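Putative major capsid protein (Cafeteriavirus-dependent mavirus, PDB 6G44) probably builds the icosahedral shell of the virophage particle, its double jelly-roll subunits associating as trimeric capsomers. Local coordinates at residues Q95-K99 against E239-A245; D149-K155 against K416-A422; Q63-T69 against F222-F228; K284-T290 against N478-E484. The contacts are given in a common frame with arbitrary orientation. Residues are numbered along the deposited sequence.

Interaction 1 (Q95-K99 against E239-A245); sequences QIGLK and ENMIGIA
A two-stranded antiparallel sheet pairs strand 96-98 with strand 242-244, which follows directly on helix 238-241; the strand axes approach to 4.5 Å at 147°. Gly97 and Gly243 form the central hydrogen-bonded pair (Gly97 N to Gly243 O 3.0 Å, Gly243 N to Gly97 O 2.9 Å). Ala245 N to Gln95 O (2.8 Å) and Lys99 N to Met241 O (2.9 Å) extend the bonding at the two ends.

Ile96 (m, m) and Ile244 (m, t) share a sheet face and meet at CD1 and CG2, 3.9 Å apart. Leu98 (m, t) and Ile242 (m, m) have diverging CA-to-CB bonds, yet Leu98 CD2 lies 3.8 Å from Ile242 CD1. These four side chains rest on strands 74-84 and 195-205, so the small sheet packs against the N-terminal jelly-roll. Lys99, m at chi1 and otherwise extended, lays CE 3.3 Å from Ile242 O. Its amine also bonds Lys347 O, and within the contact Lys99 NZ donates to Glu239 O at 2.8 Å.

Interaction 2 (D149-K155 against K416-A422); sequences DEYNKIK and KEAIFGA. With SO4 (sulfate ion), chain P.
A sulfate site at a subunit interface borders this contact, in which two largely irregular segments meet through a single bridge. It joins the loop after helix 136-142 to residues 416-422, which run on from helix 411-417 and belong to the V20 C-terminal family region. Both partners are mostly extended without forming a regular sheet: the backbone bridge pairs Tyr151 with Gly421 (CA to CA 4.3 Å), framed by Ala422 N to Glu150 O at 2.9 Å and Asn152 N to Phe420 O at 2.8 Å.

Asn152, with chi1 p, turns its amide back so that OD1 accepts from Phe420 N at 3.0 Å; its ND2 bonds Gln352 and, through a water, Ala418 O. Tyr151 CB meets Ile419 CG2 at 3.7 Å. Lys153 (m, t, t) runs past Ile419, its CD 3.9 Å from Ile419 CG1, and its amine bridges two carbonyls: Lys153 NZ donates to Lys416 O at 2.6 Å and to Ala418 O at 2.7 Å.

The sulfate, probably from the crystallisation liquor, is held by Asn400, Thr403 and, from the second subunit, Thr167 and Lys93. Lys155 (m, t, m, t) joins them with NZ, 2.9 Å from sulfate O1 and 2.8 Å from a water that donates to Glu417 O.

Interaction 3 (Q63-T69 against F222-F228); sequences QPLGNLT and FRNLNTF
Within the antiparallel sheet of the N-terminal jelly-roll, the start of strand 222-235 pairs antiparallel with residues 63-69, which turn a corner at Asn67. Phe222 faces Thr69 in a hydrogen-bonded pair, with Phe222 N to Thr69 O at 2.8 Å and Thr69 N to Phe222 O at 2.9 Å. Arg223 opposes Leu68 (CA to CA 4.8 Å) in a non-hydrogen-bonded pair, and Leu68 CD2 lies 4.2 Å from Arg223 CB. Asn224 takes positive phi and psi (57/55), its N donating to Asn67 O at 2.8 Å; Asn67, at the corner, also has positive phi (58°).

Leu225 centres an inverse gamma turn (-79/76). Its O accepts from Leu65 N at 2.9 Å, its N donates to a water that also bonds Asn67 O and Thr69 OG1, and its CD1 comes 4.1 Å from Thr69 CB. Asn226 O lies 3.2 Å from Pro64 CB. After Thr227, Phe228 (chi1 t) points toward the partner: Phe228 O accepts from Gln63 N at 3.0 Å, and Phe228 CD2 touches Leu65 CD1 at 3.9 Å.

Strand 258-273 pairs antiparallel with 68-69 and touches the side chains of Leu65, Leu68, Thr69 and Phe228, while Met114 of strand 110-114 touches Phe222 and Leu225; Trp23 of the second subunit reaches Leu68.

Interaction 4 (K284-T290 against N478-E484); sequences KTIIYNT and NLTYSFE
Antiparallel pairing of strands 286-305 and 464-482 in the C-terminal jelly-roll is built here over short segments whose axes lie 4.7 Å apart at 151°. Thr290, Ser482 and Lys284 lose most surface. At one end Thr290 N donates to Asn478 O (2.9 Å) and Asn478 ND2 returns to Thr290 O (3.0 Å); chi1 p brings Thr290 OG1 within 2.8 Å of Thr480 OG1, a hydroxyl-hydroxyl hydrogen bond.

Ser482 forms a hydrogen-bonded pair with Ile286 (Ile286 N to Ser482 O 2.9 Å, Ser482 N to Ile286 O 2.8 Å); Tyr288 and Thr480 repeat it two residues on. The intervening Ile287 (m, t) sets CG2 3.6 Å from Leu479 CD1 and CG1 3.9 Å from Tyr481 CD2, on a face touched by Leu11 and Pro8 of the third subunit.

Lys284 runs beside Glu484, with NZ and OE1 4.5 Å apart, beyond a salt bridge. A water links them instead, weakly to Lys284 NZ at 3.3 Å and firmly to Glu484 OE2 at 2.6 Å.

Overall arrangement
The contacts form two groups. Interactions 1 and 2, centres 15 Å apart, meet where Ala245 CB touches Ile154 O at 3.6 Å; between them they connect the small sheet on the N-terminal jelly-roll with the C-terminal family region and its intersubunit sulfate. Interactions 3 and 4, also 15 Å apart, meet through Arg223, whose NH2 lies 2.9 Å from Lys284 O and 3.3 Å from Ser482 OG in probable hydrogen bonds, and through stacking of the Phe222 and Tyr288 rings. The groups are well separated: the centres of interactions 2 and 3 are 46 Å apart, on opposite sides of the chain's centre. Strand 222-235 and helix 238-241 connect interaction 3 to interaction 1 along the chain.

Interaction 1 (Q95-K99 against E239-A245)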
# COMPACT_ATOMS: atom_id res chain seq x y z
N GLN C 95 24.81 5.65 -1.98
CA GLN C 95 24.97 7.04 -2.41
C GLN C 95 24.85 7.30 -3.91
O GLN C 95 24.76 8.47 -4.30
CB GLN C 95 26.33 7.56 -1.93
CG GLN C 95 26.29 7.82 -0.44
CD GLN C 95 27.63 8.19 0.16
OE1 GLN C 95 28.64 7.55 -0.14
NE2 GLN C 95 27.64 9.21 1.03
N ILE C 96 24.77 6.27 -4.75
CA ILE C 96 24.73 6.42 -6.20
C ILE C 96 23.48 5.75 -6.75
O ILE C 96 23.15 4.62 -6.36
CB ILE C 96 25.96 5.74 -6.88
CG1 ILE C 96 27.28 6.26 -6.31
CG2 ILE C 96 25.93 5.93 -8.39
CD1 ILE C 96 27.51 7.74 -6.51
N GLY C 97 22.83 6.41 -7.68
CA GLY C 97 21.72 5.82 -8.40
C GLY C 97 21.34 6.65 -9.57
O GLY C 97 22.17 7.39 -10.14
N LEU C 98 20.06 6.60 -9.93
CA LEU C 98 19.52 7.38 -11.02
C LEU C 98 18.45 8.36 -10.54
O LEU C 98 17.78 8.11 -9.52
CB LEU C 98 18.96 6.47 -12.12
CG LEU C 98 19.93 5.48 -12.74
CD1 LEU C 98 19.24 4.55 -13.72
CD2 LEU C 98 21.11 6.17 -13.42
N LYS C 99 18.30 9.46 -11.27
CA LYS C 99 17.20 10.40 -11.04
C LYS C 99 15.88 9.76 -11.41
O LYS C 99 15.86 8.72 -12.08
CB LYS C 99 17.46 11.72 -11.79
CG LYS C 99 18.67 12.46 -11.24
CD LYS C 99 18.82 13.84 -11.85
CE LYS C 99 20.00 14.59 -11.25
NZ LYS C 99 20.06 15.96 -11.80
N GLU C 239 23.50 14.99 -16.07
CA GLU C 239 22.57 15.81 -15.29
C GLU C 239 21.12 15.34 -15.41
O GLU C 239 20.30 15.63 -14.56
CB GLU C 239 22.67 17.28 -15.73
CG GLU C 239 21.86 18.23 -14.88
CD GLU C 239 22.30 19.68 -14.98
OE1 GLU C 239 23.10 20.02 -15.88
OE2 GLU C 239 21.81 20.48 -14.14
N ASN C 240 20.77 14.68 -16.51
CA ASN C 240 19.43 14.14 -16.66
C ASN C 240 19.22 12.79 -16.01
O ASN C 240 18.11 12.51 -15.56
CB ASN C 240 19.03 14.14 -18.12
CG ASN C 240 18.77 15.54 -18.63
OD1 ASN C 240 18.44 16.44 -17.86
ND2 ASN C 240 18.92 15.74 -19.93
N MET C 241 20.26 11.99 -15.91
CA MET C 241 20.14 10.57 -15.49
C MET C 241 20.70 10.24 -14.12
O MET C 241 20.15 9.39 -13.46
CB MET C 241 20.80 9.64 -16.51
CG MET C 241 20.21 9.74 -17.89
SD MET C 241 20.75 8.44 -18.99
CE MET C 241 22.50 8.74 -19.04
N ILE C 242 21.86 10.79 -13.75
CA ILE C 242 22.66 10.32 -12.65
C ILE C 242 22.39 11.08 -11.37
O ILE C 242 22.38 12.30 -11.33
CB ILE C 242 24.17 10.41 -13.03
CG1 ILE C 242 24.44 9.63 -14.33
CG2 ILE C 242 25.07 9.95 -11.88
CD1 ILE C 242 24.29 8.12 -14.22
N GLY C 243 22.13 10.32 -10.31
CA GLY C 243 22.03 10.86 -8.97
C GLY C 243 23.15 10.48 -8.04
O GLY C 243 23.57 9.31 -8.00
N ILE C 244 23.65 11.47 -7.29
CA ILE C 244 24.74 11.29 -6.32
C ILE C 244 24.30 11.97 -5.04
O ILE C 244 23.95 13.15 -5.05
CB ILE C 244 26.09 11.88 -6.82
CG1 ILE C 244 26.47 11.25 -8.18
CG2 ILE C 244 27.16 11.60 -5.78
CD1 ILE C 244 27.66 11.90 -8.86
N ALA C 245 24.29 11.21 -3.94
CA ALA C 245 23.95 11.75 -2.63
C ALA C 245 24.82 12.96 -2.28
O ALA C 245 26.00 13.04 -2.63
CB ALA C 245 24.10 10.69 -1.56

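Interaction 2 (D149-K155 against K416-A422)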
# COMPACT_ATOMS: atom_id res chain seq x y z
N ASP C 149 11.63 12.56 -5.27
CA ASP C 149 12.30 13.18 -4.13
C ASP C 149 11.35 14.08 -3.34
O ASP C 149 10.59 14.89 -3.89
CB ASP C 149 13.45 14.07 -4.58
CG ASP C 149 14.59 13.31 -5.22
OD1 ASP C 149 14.85 12.18 -4.83
OD2 ASP C 149 15.24 13.90 -6.11
N GLU C 150 11.42 13.96 -2.01
CA GLU C 150 10.64 14.81 -1.13
C GLU C 150 11.37 16.06 -0.71
O GLU C 150 10.73 17.08 -0.44
CB GLU C 150 10.20 14.02 0.11
CG GLU C 150 9.29 12.85 -0.21
CD GLU C 150 9.98 11.53 -0.57
OE1 GLU C 150 11.24 11.49 -0.57
OE2 GLU C 150 9.25 10.55 -0.83
N TYR C 151 12.70 15.96 -0.58
CA TYR C 151 13.53 17.04 -0.06
C TYR C 151 14.64 17.40 -1.06
O TYR C 151 14.91 16.65 -2.00
CB TYR C 151 14.10 16.71 1.33
CG TYR C 151 13.02 16.25 2.27
CD1 TYR C 151 12.11 17.14 2.82
CD2 TYR C 151 12.84 14.91 2.55
CE1 TYR C 151 11.09 16.70 3.64
CE2 TYR C 151 11.80 14.46 3.36
CZ TYR C 151 10.93 15.36 3.88
OH TYR C 151 9.90 14.89 4.67
N ASN C 152 15.29 18.53 -0.83
CA ASN C 152 16.23 19.05 -1.79
C ASN C 152 17.67 18.53 -1.62
O ASN C 152 18.55 18.94 -2.37
CB ASN C 152 16.19 20.59 -1.79
CG ASN C 152 16.87 21.21 -0.60
OD1 ASN C 152 17.08 20.59 0.43
ND2 ASN C 152 17.19 22.50 -0.74
N LYS C 153 17.89 17.65 -0.64
CA LYS C 153 19.16 16.96 -0.44
C LYS C 153 18.90 15.52 -0.05
O LYS C 153 17.91 15.21 0.64
CB LYS C 153 19.97 17.58 0.68
CG LYS C 153 20.43 19.00 0.45
CD LYS C 153 21.46 19.34 1.50
CE LYS C 153 21.95 20.77 1.42
NZ LYS C 153 22.15 21.17 2.82
N ILE C 154 19.81 14.64 -0.45
CA ILE C 154 19.76 13.22 -0.14
C ILE C 154 21.06 12.86 0.55
O ILE C 154 22.14 13.25 0.07
CB ILE C 154 19.62 12.38 -1.43
CG1 ILE C 154 18.27 12.63 -2.08
CG2 ILE C 154 19.84 10.90 -1.16
CD1 ILE C 154 18.20 12.23 -3.55
N LYS C 155 21.00 12.16 1.67
CA LYS C 155 22.21 11.75 2.41
C LYS C 155 22.11 10.30 2.81
O LYS C 155 21.05 9.83 3.24
CB LYS C 155 22.37 12.60 3.67
CG LYS C 155 22.50 14.09 3.40
CD LYS C 155 22.87 14.89 4.66
CE LYS C 155 21.83 14.75 5.77
NZ LYS C 155 22.16 15.67 6.91
N LYS C 416 24.57 25.67 5.16
CA LYS C 416 25.10 24.52 4.41
C LYS C 416 24.40 23.21 4.79
O LYS C 416 24.25 22.33 3.94
CB LYS C 416 26.62 24.40 4.66
CG LYS C 416 27.33 23.30 3.89
CD LYS C 416 28.86 23.41 4.00
CE LYS C 416 29.38 23.29 5.43
NZ LYS C 416 28.95 22.04 6.13
N GLU C 417 23.99 23.09 6.04
CA GLU C 417 23.36 21.86 6.54
C GLU C 417 21.84 21.84 6.41
O GLU C 417 21.26 20.77 6.57
CB GLU C 417 23.77 21.63 7.98
CG GLU C 417 25.29 21.39 8.08
CD GLU C 417 25.77 21.01 9.46
OE1 GLU C 417 24.97 20.47 10.25
OE2 GLU C 417 26.96 21.27 9.75
N ALA C 418 21.22 22.97 6.10
CA ALA C 418 19.76 23.03 6.04
C ALA C 418 19.25 22.25 4.83
O ALA C 418 19.83 22.29 3.73
CB ALA C 418 19.30 24.47 5.95
N ILE C 419 18.14 21.56 5.06
CA ILE C 419 17.42 20.81 4.03
C ILE C 419 15.99 21.33 3.96
O ILE C 419 15.37 21.53 5.01
CB ILE C 419 17.42 19.31 4.35
CG1 ILE C 419 18.86 18.79 4.32
CG2 ILE C 419 16.58 18.53 3.32
CD1 ILE C 419 19.04 17.41 4.84
N PHE C 420 15.49 21.49 2.75
CA PHE C 420 14.14 22.00 2.47
C PHE C 420 13.30 21.02 1.69
O PHE C 420 13.83 20.18 0.95
CB PHE C 420 14.19 23.35 1.75
CG PHE C 420 14.85 24.42 2.57
CD1 PHE C 420 16.23 24.59 2.53
CD2 PHE C 420 14.10 25.24 3.38
CE1 PHE C 420 16.84 25.54 3.32
CE2 PHE C 420 14.71 26.19 4.18
CZ PHE C 420 16.07 26.35 4.15
N GLY C 421 11.99 21.14 1.84
CA GLY C 421 11.11 20.42 0.94
C GLY C 421 11.40 20.76 -0.51
O GLY C 421 11.81 21.89 -0.83
N ALA C 422 11.17 19.81 -1.40
CA ALA C 422 11.47 20.04 -2.82
C ALA C 422 10.63 21.16 -3.40
O ALA C 422 11.05 21.81 -4.37
CB ALA C 422 11.27 18.77 -3.63
S SO4 P . 19.13 15.55 8.88
O1 SO4 P . 19.94 16.71 8.48
O2 SO4 P . 18.49 15.80 10.20
O3 SO4 P . 18.07 15.24 7.88
O4 SO4 P . 20.07 14.39 8.93
O HOH W 1 19.32 23.31 1.12
O HOH W 2 22.51 18.30 6.03

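Interaction 3 (Q63-T69 against F222-F228)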
# COMPACT_ATOMS: atom_id res chain seq x y z
N GLN C 63 10.55 2.05 -38.31
CA GLN C 63 10.24 0.64 -38.42
C GLN C 63 8.74 0.43 -38.64
O GLN C 63 7.96 0.31 -37.70
CB GLN C 63 10.72 -0.14 -37.19
CG GLN C 63 10.46 -1.64 -37.30
CD GLN C 63 11.18 -2.21 -38.51
OE1 GLN C 63 12.41 -2.32 -38.50
NE2 GLN C 63 10.43 -2.56 -39.55
N PRO C 64 8.32 0.34 -39.91
CA PRO C 64 6.96 -0.08 -40.17
C PRO C 64 6.63 -1.42 -39.47
O PRO C 64 7.47 -2.33 -39.45
CB PRO C 64 6.94 -0.24 -41.69
CG PRO C 64 7.98 0.74 -42.16
CD PRO C 64 9.08 0.56 -41.18
N LEU C 65 5.40 -1.51 -38.93
CA LEU C 65 4.96 -2.70 -38.22
C LEU C 65 3.56 -3.02 -38.65
O LEU C 65 2.67 -2.20 -38.62
CB LEU C 65 5.03 -2.50 -36.69
CG LEU C 65 6.41 -2.40 -36.05
CD1 LEU C 65 6.25 -2.00 -34.57
CD2 LEU C 65 7.24 -3.63 -36.20
N GLY C 66 3.37 -4.27 -39.03
CA GLY C 66 2.08 -4.72 -39.48
C GLY C 66 1.17 -5.11 -38.33
O GLY C 66 1.62 -5.28 -37.18
N ASN C 67 -0.11 -5.20 -38.64
CA ASN C 67 -1.09 -5.76 -37.71
C ASN C 67 -1.08 -4.93 -36.39
O ASN C 67 -1.08 -3.71 -36.46
CB ASN C 67 -0.88 -7.27 -37.57
CG ASN C 67 -1.09 -7.98 -38.88
OD1 ASN C 67 -0.10 -8.30 -39.60
ND2 ASN C 67 -2.33 -8.15 -39.24
N LEU C 68 -1.08 -5.57 -35.21
CA LEU C 68 -1.22 -4.82 -33.96
C LEU C 68 0.11 -4.56 -33.29
O LEU C 68 0.96 -5.44 -33.23
CB LEU C 68 -2.14 -5.54 -33.00
CG LEU C 68 -3.57 -5.77 -33.51
CD1 LEU C 68 -4.43 -6.44 -32.43
CD2 LEU C 68 -4.24 -4.52 -34.04
N THR C 69 0.26 -3.35 -32.75
CA THR C 69 1.46 -2.94 -32.04
C THR C 69 1.07 -2.46 -30.64
O THR C 69 0.08 -1.75 -30.48
CB THR C 69 2.19 -1.83 -32.84
OG1 THR C 69 2.67 -2.43 -34.07
CG2 THR C 69 3.38 -1.24 -32.08
N PHE C 222 -2.14 -0.16 -31.10
CA PHE C 222 -2.19 0.53 -32.40
C PHE C 222 -2.32 -0.48 -33.54
O PHE C 222 -1.92 -1.61 -33.40
CB PHE C 222 -0.96 1.42 -32.55
CG PHE C 222 -0.96 2.57 -31.59
CD1 PHE C 222 -1.85 3.62 -31.78
CD2 PHE C 222 -0.11 2.58 -30.49
CE1 PHE C 222 -1.89 4.67 -30.90
CE2 PHE C 222 -0.16 3.65 -29.60
CZ PHE C 222 -1.05 4.67 -29.82
N ARG C 223 -2.88 -0.03 -34.66
CA ARG C 223 -3.24 -0.87 -35.80
C ARG C 223 -2.51 -0.40 -37.07
O ARG C 223 -2.61 0.77 -37.45
CB ARG C 223 -4.79 -0.80 -36.01
CG ARG C 223 -5.34 -1.53 -37.25
CD ARG C 223 -6.80 -1.27 -37.55
NE ARG C 223 -7.16 0.16 -37.55
CZ ARG C 223 -8.40 0.60 -37.54
NH1 ARG C 223 -9.42 -0.26 -37.61
NH2 ARG C 223 -8.64 1.90 -37.47
N ASN C 224 -1.82 -1.33 -37.73
CA ASN C 224 -1.35 -1.16 -39.12
C ASN C 224 -0.48 0.08 -39.28
O ASN C 224 -0.74 0.93 -40.12
CB ASN C 224 -2.57 -1.11 -40.08
CG ASN C 224 -3.36 -2.39 -40.10
OD1 ASN C 224 -2.86 -3.47 -39.74
ND2 ASN C 224 -4.63 -2.29 -40.55
N LEU C 225 0.57 0.14 -38.47
CA LEU C 225 1.55 1.24 -38.52
C LEU C 225 2.53 1.06 -39.67
O LEU C 225 3.69 0.71 -39.53
CB LEU C 225 2.24 1.40 -37.18
CG LEU C 225 1.34 1.66 -35.98
CD1 LEU C 225 2.21 1.83 -34.74
CD2 LEU C 225 0.43 2.86 -36.14
N ASN C 226 2.02 1.35 -40.86
CA ASN C 226 2.76 1.19 -42.09
C ASN C 226 3.86 2.24 -42.26
O ASN C 226 4.88 1.97 -42.87
CB ASN C 226 1.71 1.22 -43.21
CG ASN C 226 2.23 0.76 -44.53
OD1 ASN C 226 2.92 -0.25 -44.64
ND2 ASN C 226 1.92 1.52 -45.53
N THR C 227 3.68 3.44 -41.69
CA THR C 227 4.77 4.34 -41.36
C THR C 227 4.81 4.44 -39.84
O THR C 227 3.77 4.71 -39.23
CB THR C 227 4.56 5.73 -41.96
OG1 THR C 227 4.42 5.61 -43.39
CG2 THR C 227 5.72 6.65 -41.67
N PHE C 228 5.98 4.22 -39.27
CA PHE C 228 6.14 4.34 -37.80
C PHE C 228 7.53 4.86 -37.52
O PHE C 228 8.51 4.17 -37.69
CB PHE C 228 5.88 2.99 -37.14
CG PHE C 228 5.93 3.01 -35.61
CD1 PHE C 228 5.43 4.10 -34.87
CD2 PHE C 228 6.43 1.92 -34.93
CE1 PHE C 228 5.48 4.09 -33.48
CE2 PHE C 228 6.47 1.91 -33.53
CZ PHE C 228 5.98 3.00 -32.82
O HOH W 3 1.08 -1.99 -36.32

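Interaction 4 (K284-T290 against N478-E484)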
# COMPACT_ATOMS: atom_id res chain seq x y z
N LYS C 284 -13.81 0.21 -37.57
CA LYS C 284 -13.18 1.07 -38.57
C LYS C 284 -12.38 2.20 -37.95
O LYS C 284 -11.28 2.49 -38.39
CB LYS C 284 -14.22 1.64 -39.53
CG LYS C 284 -14.94 0.61 -40.39
CD LYS C 284 -15.97 1.30 -41.28
CE LYS C 284 -17.20 0.43 -41.50
NZ LYS C 284 -16.86 -0.87 -42.13
N THR C 285 -12.96 2.85 -36.93
CA THR C 285 -12.34 4.01 -36.31
C THR C 285 -12.11 3.76 -34.84
O THR C 285 -13.07 3.56 -34.09
CB THR C 285 -13.19 5.27 -36.52
OG1 THR C 285 -13.34 5.49 -37.92
CG2 THR C 285 -12.53 6.49 -35.92
N ILE C 286 -10.84 3.78 -34.44
CA ILE C 286 -10.44 3.51 -33.04
C ILE C 286 -10.04 4.85 -32.42
O ILE C 286 -9.33 5.64 -33.03
CB ILE C 286 -9.28 2.49 -32.94
CG1 ILE C 286 -9.65 1.18 -33.67
CG2 ILE C 286 -8.95 2.21 -31.48
CD1 ILE C 286 -8.48 0.27 -33.93
N ILE C 287 -10.48 5.06 -31.18
CA ILE C 287 -10.25 6.32 -30.44
C ILE C 287 -9.25 6.08 -29.29
O ILE C 287 -9.35 5.07 -28.58
CB ILE C 287 -11.57 6.84 -29.88
CG1 ILE C 287 -12.55 7.11 -31.03
CG2 ILE C 287 -11.35 8.10 -29.04
CD1 ILE C 287 -13.96 7.45 -30.63
N TYR C 288 -8.26 6.97 -29.14
CA TYR C 288 -7.23 6.90 -28.07
C TYR C 288 -7.26 8.20 -27.29
O TYR C 288 -7.30 9.29 -27.84
CB TYR C 288 -5.83 6.74 -28.65
CG TYR C 288 -5.67 5.49 -29.49
CD1 TYR C 288 -6.14 5.48 -30.79
CD2 TYR C 288 -5.09 4.34 -28.98
CE1 TYR C 288 -6.04 4.33 -31.56
CE2 TYR C 288 -4.99 3.18 -29.74
CZ TYR C 288 -5.49 3.19 -31.02
OH TYR C 288 -5.41 2.07 -31.80
N ASN C 289 -7.20 8.06 -25.96
CA ASN C 289 -7.09 9.20 -25.06
C ASN C 289 -5.61 9.63 -25.06
O ASN C 289 -4.73 8.84 -24.72
CB ASN C 289 -7.53 8.76 -23.65
CG ASN C 289 -7.87 9.93 -22.75
OD1 ASN C 289 -7.61 11.06 -23.06
ND2 ASN C 289 -8.56 9.64 -21.65
N THR C 290 -5.34 10.85 -25.51
CA THR C 290 -3.98 11.35 -25.69
C THR C 290 -3.90 12.79 -25.20
O THR C 290 -3.80 13.72 -26.00
CB THR C 290 -3.53 11.22 -27.18
OG1 THR C 290 -4.46 11.91 -28.00
CG2 THR C 290 -3.45 9.78 -27.58
N ASN C 478 -7.88 15.53 -25.20
CA ASN C 478 -7.44 15.48 -26.58
C ASN C 478 -7.47 14.03 -27.00
O ASN C 478 -7.00 13.14 -26.28
CB ASN C 478 -6.05 16.05 -26.66
CG ASN C 478 -5.53 16.13 -28.07
OD1 ASN C 478 -6.12 16.80 -28.90
ND2 ASN C 478 -4.40 15.49 -28.33
N LEU C 479 -8.05 13.77 -28.17
CA LEU C 479 -8.20 12.40 -28.65
C LEU C 479 -7.47 12.21 -29.96
O LEU C 479 -7.42 13.12 -30.78
CB LEU C 479 -9.64 12.05 -28.88
CG LEU C 479 -10.59 12.08 -27.70
CD1 LEU C 479 -11.97 11.56 -28.09
CD2 LEU C 479 -10.07 11.40 -26.45
N THR C 480 -6.91 11.01 -30.13
CA THR C 480 -6.33 10.58 -31.39
C THR C 480 -7.28 9.55 -32.02
O THR C 480 -7.82 8.66 -31.35
CB THR C 480 -4.93 10.01 -31.14
OG1 THR C 480 -4.09 11.08 -30.68
CG2 THR C 480 -4.32 9.40 -32.42
N TYR C 481 -7.48 9.70 -33.34
CA TYR C 481 -8.40 8.85 -34.10
C TYR C 481 -7.62 8.08 -35.15
O TYR C 481 -6.83 8.65 -35.92
CB TYR C 481 -9.46 9.70 -34.80
CG TYR C 481 -10.27 10.55 -33.86
CD1 TYR C 481 -9.83 11.82 -33.50
CD2 TYR C 481 -11.45 10.08 -33.30
CE1 TYR C 481 -10.56 12.60 -32.62
CE2 TYR C 481 -12.17 10.85 -32.42
CZ TYR C 481 -11.72 12.11 -32.09
OH TYR C 481 -12.48 12.86 -31.22
N SER C 482 -7.83 6.76 -35.15
CA SER C 482 -7.21 5.86 -36.11
C SER C 482 -8.30 5.39 -37.08
O SER C 482 -9.18 4.64 -36.67
CB SER C 482 -6.61 4.66 -35.37
OG SER C 482 -6.17 3.65 -36.28
N PHE C 483 -8.21 5.82 -38.34
CA PHE C 483 -9.18 5.43 -39.36
C PHE C 483 -8.70 4.20 -40.08
O PHE C 483 -7.50 3.94 -40.19
CB PHE C 483 -9.40 6.57 -40.33
CG PHE C 483 -9.93 7.80 -39.67
CD1 PHE C 483 -11.28 7.93 -39.43
CD2 PHE C 483 -9.08 8.80 -39.24
CE1 PHE C 483 -11.81 9.05 -38.80
CE2 PHE C 483 -9.58 9.92 -38.58
CZ PHE C 483 -10.94 10.06 -38.38
N GLU C 484 -9.67 3.47 -40.62
CA GLU C 484 -9.40 2.18 -41.21
C GLU C 484 -8.45 2.23 -42.41
O GLU C 484 -7.67 1.30 -42.62
CB GLU C 484 -10.72 1.55 -41.66
CG GLU C 484 -10.51 0.12 -42.07
CD GLU C 484 -11.81 -0.60 -42.18
OE1 GLU C 484 -12.56 -0.31 -43.15
OE2 GLU C 484 -12.07 -1.46 -41.31
O HOH W 4 -14.23 -2.81 -41.52
O HOH W 5 -12.40 4.61 -40.48
O HOH W 6 -4.40 2.39 -34.37
O HOH W 7 -7.18 13.59 -23.03